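Local atomic coordinates of L-Ala-D/L-Glu Epimerase (PDB entry 1JPD), a protein that belongs to the enolase superfamily, pairing an N-terminal mandelate racemase/muconate lactonizing enzyme-type domain with a C-terminal TIM-barrel domain. Residues 54-59 with 87-92. Numbering follows the deposited sequence.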
ATOM      1  N   TYR A  54      -9.581   2.816 -10.263  1.00 56.92           N
ATOM      2  CA  TYR A  54      -9.698   4.274 -10.197  1.00 59.85           C
ATOM      3  C   TYR A  54      -9.603   4.924 -11.573  1.00 60.52           C
ATOM      4  O   TYR A  54      -9.339   6.125 -11.695  1.00 57.34           O
ATOM      5  CB  TYR A  54      -8.616   4.866  -9.291  1.00 68.32           C
ATOM      6  CG  TYR A  54      -8.792   4.581  -7.808  1.00 72.71           C
ATOM      7  CD1 TYR A  54      -7.787   4.905  -6.886  1.00 74.54           C
ATOM      8  CD2 TYR A  54      -9.967   4.012  -7.320  1.00 75.43           C
ATOM      9  CE1 TYR A  54      -7.958   4.663  -5.525  1.00 76.77           C
ATOM     10  CE2 TYR A  54     -10.143   3.768  -5.960  1.00 76.10           C
ATOM     11  CZ  TYR A  54      -9.140   4.096  -5.069  1.00 78.92           C
ATOM     12  OH  TYR A  54      -9.328   3.874  -3.720  1.00 82.09           O
ATOM     13  N   GLY A  55      -9.808   4.119 -12.611  1.00 59.18           N
ATOM     14  CA  GLY A  55      -9.782   4.631 -13.972  1.00 59.55           C
ATOM     15  C   GLY A  55      -8.412   4.906 -14.568  1.00 58.14           C
ATOM     16  O   GLY A  55      -8.225   5.909 -15.273  1.00 56.78           O
ATOM     17  N   GLU A  56      -7.452   4.026 -14.303  1.00 53.96           N
ATOM     18  CA  GLU A  56      -6.116   4.201 -14.848  1.00 47.15           C
ATOM     19  C   GLU A  56      -5.696   2.918 -15.550  1.00 44.86           C
ATOM     20  O   GLU A  56      -6.054   1.815 -15.146  1.00 36.61           O
ATOM     21  CB  GLU A  56      -5.114   4.480 -13.744  1.00 46.15           C
ATOM     22  CG  GLU A  56      -5.429   5.643 -12.837  1.00 46.67           C
ATOM     23  CD  GLU A  56      -4.376   5.796 -11.742  1.00 47.83           C
ATOM     24  OE1 GLU A  56      -3.936   4.755 -11.189  1.00 42.46           O
ATOM     25  OE2 GLU A  56      -4.001   6.949 -11.434  1.00 40.68           O
ATOM     26  N   SER A  57      -4.929   3.082 -16.613  1.00 47.04           N
ATOM     27  CA  SER A  57      -4.405   1.963 -17.384  1.00 49.70           C
ATOM     28  C   SER A  57      -2.978   2.409 -17.673  1.00 48.80           C
ATOM     29  O   SER A  57      -2.635   3.561 -17.394  1.00 47.47           O
ATOM     30  CB  SER A  57      -5.187   1.825 -18.684  1.00 51.99           C
ATOM     31  OG  SER A  57      -5.092   3.035 -19.421  1.00 48.50           O
ATOM     32  N   ASP A  58      -2.138   1.530 -18.212  1.00 47.75           N
ATOM     33  CA  ASP A  58      -0.774   1.958 -18.507  1.00 47.79           C
ATOM     34  C   ASP A  58      -0.786   3.108 -19.513  1.00 47.39           C
ATOM     35  O   ASP A  58      -0.021   4.067 -19.379  1.00 49.86           O
ATOM     36  CB  ASP A  58       0.063   0.804 -19.055  1.00 51.60           C
ATOM     37  CG  ASP A  58       0.334  -0.260 -18.018  1.00 54.26           C
ATOM     38  OD1 ASP A  58       0.368   0.073 -16.817  1.00 54.43           O
ATOM     39  OD2 ASP A  58       0.531  -1.430 -18.404  1.00 60.54           O
ATOM     40  N   ALA A  59      -1.659   3.018 -20.514  1.00 47.34           N
ATOM     41  CA  ALA A  59      -1.763   4.063 -21.535  1.00 49.51           C
ATOM     42  C   ALA A  59      -2.185   5.385 -20.900  1.00 50.39           C
ATOM     43  O   ALA A  59      -1.601   6.445 -21.166  1.00 48.39           O
ATOM     44  CB  ALA A  59      -2.776   3.653 -22.594  1.00 47.79           C
ATOM     45  N   ALA A  87      -3.637  13.401  -7.757  1.00 51.02           N
ATOM     46  CA  ALA A  87      -3.113  12.217  -7.091  1.00 45.65           C
ATOM     47  C   ALA A  87      -3.473  10.999  -7.938  1.00 41.55           C
ATOM     48  O   ALA A  87      -4.599  10.886  -8.416  1.00 46.27           O
ATOM     49  CB  ALA A  87      -3.710  12.090  -5.704  1.00 46.54           C
ATOM     50  N   GLY A  88      -2.511  10.099  -8.127  1.00 36.11           N
ATOM     51  CA  GLY A  88      -2.743   8.908  -8.928  1.00 33.49           C
ATOM     52  C   GLY A  88      -1.418   8.264  -9.299  1.00 37.23           C
ATOM     53  O   GLY A  88      -0.361   8.775  -8.928  1.00 38.08           O
ATOM     54  N   ALA A  89      -1.455   7.158 -10.035  1.00 34.61           N
ATOM     55  CA  ALA A  89      -0.222   6.464 -10.417  1.00 37.31           C
ATOM     56  C   ALA A  89       0.796   7.332 -11.156  1.00 40.23           C
ATOM     57  O   ALA A  89       1.998   7.222 -10.915  1.00 38.94           O
ATOM     58  CB  ALA A  89      -0.550   5.236 -11.257  1.00 36.48           C
ATOM     59  N   ALA A  90       0.319   8.178 -12.066  1.00 41.63           N
ATOM     60  CA  ALA A  90       1.214   9.037 -12.831  1.00 40.29           C
ATOM     61  C   ALA A  90       2.033   9.920 -11.903  1.00 40.87           C
ATOM     62  O   ALA A  90       3.267   9.893 -11.935  1.00 42.42           O
ATOM     63  CB  ALA A  90       0.421   9.903 -13.822  1.00 41.53           C
ATOM     64  N   ARG A  91       1.362  10.697 -11.064  1.00 37.37           N
ATOM     65  CA  ARG A  91       2.104  11.564 -10.168  1.00 40.72           C
ATOM     66  C   ARG A  91       3.021  10.758  -9.253  1.00 43.21           C
ATOM     67  O   ARG A  91       4.096  11.227  -8.884  1.00 51.78           O
ATOM     68  CB  ARG A  91       1.170  12.434  -9.326  1.00 40.46           C
ATOM     69  CG  ARG A  91       1.910  13.563  -8.615  1.00 41.67           C
ATOM     70  CD  ARG A  91       0.969  14.529  -7.919  1.00 46.50           C
ATOM     71  NE  ARG A  91       0.448  14.006  -6.658  1.00 48.59           N
ATOM     72  CZ  ARG A  91      -0.430  14.648  -5.892  1.00 46.65           C
ATOM     73  NH1 ARG A  91      -0.886  15.839  -6.264  1.00 45.58           N
ATOM     74  NH2 ARG A  91      -0.843  14.104  -4.754  1.00 42.60           N
ATOM     75  N   ASN A  92       2.607   9.544  -8.900  1.00 43.00           N
ATOM     76  CA  ASN A  92       3.416   8.705  -8.025  1.00 38.70           C
ATOM     77  C   ASN A  92       4.772   8.386  -8.647  1.00 41.67           C
ATOM     78  O   ASN A  92       5.809   8.505  -7.981  1.00 41.53           O
ATOM     79  CB  ASN A  92       2.676   7.410  -7.685  1.00 34.31           C
ATOM     80  CG  ASN A  92       3.420   6.568  -6.662  1.00 36.28           C
ATOM     81  OD1 ASN A  92       4.052   7.103  -5.740  1.00 32.24           O
ATOM     82  ND2 ASN A  92       3.338   5.247  -6.807  1.00 31.26           N
TER
HETATM   83  O   HOH W   1      -2.583   8.958 -12.518  1.00 38.83           O
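Glu56 reaches across to the start of helix 89-104 and receives a hydrogen bond from the backbone N of Ala89. Ala89 N lies 2.9 Å from Glu56 OE2, and the N-H...O angle is 150°. The donor comes in on the syn side of the carboxylate, 18° out of its plane. In Glu56, CG sits beside the backbone N and anti to the carbonyl carbon (chi1 -55°). The chain then runs extended beyond CG, which carries the carboxylate over to the helix end.

A water extends the polar link by one residue. It donates to Glu56 OE2 at 2.7 Å and accepts from Ala90 N at 3.0 Å. The same carboxylate oxygen therefore serves two successive amides of the first helical turn, one directly and one through water. The other oxygen, OE1, is bonded to the backbone N of Tyr51, in the loop that precedes this segment. With both oxygens engaged, the carboxylate is probably held in its rotation.

Gly88 is the N-cap residue of helix 89-104, and its O accepts from Asn92 N. It has no side chain to offer to the first turn; the carboxylate of Glu56 accepts from Ala89 N there. A negative group at a helix N-terminus would be expected to gain from the helix dipole. Both segments lie in the N-terminal domain of the enolase superfamily, in which a three-stranded antiparallel sheet is followed by a helical part. The contact joins the loop leading into helix 58-66 to the start of helix 89-104.

Two carbons lie against the carboxylate oxygens in van der Waals contact. The CB of Ala89 points toward segment 54-59 and lies 3.4 Å from Glu56 OE1. Gly88 CA is 3.4 Å from Glu56 OE2. Val61 of helix 58-66 is the apolar neighbour, touching the side chains of Glu56, Ala89 and Ala90.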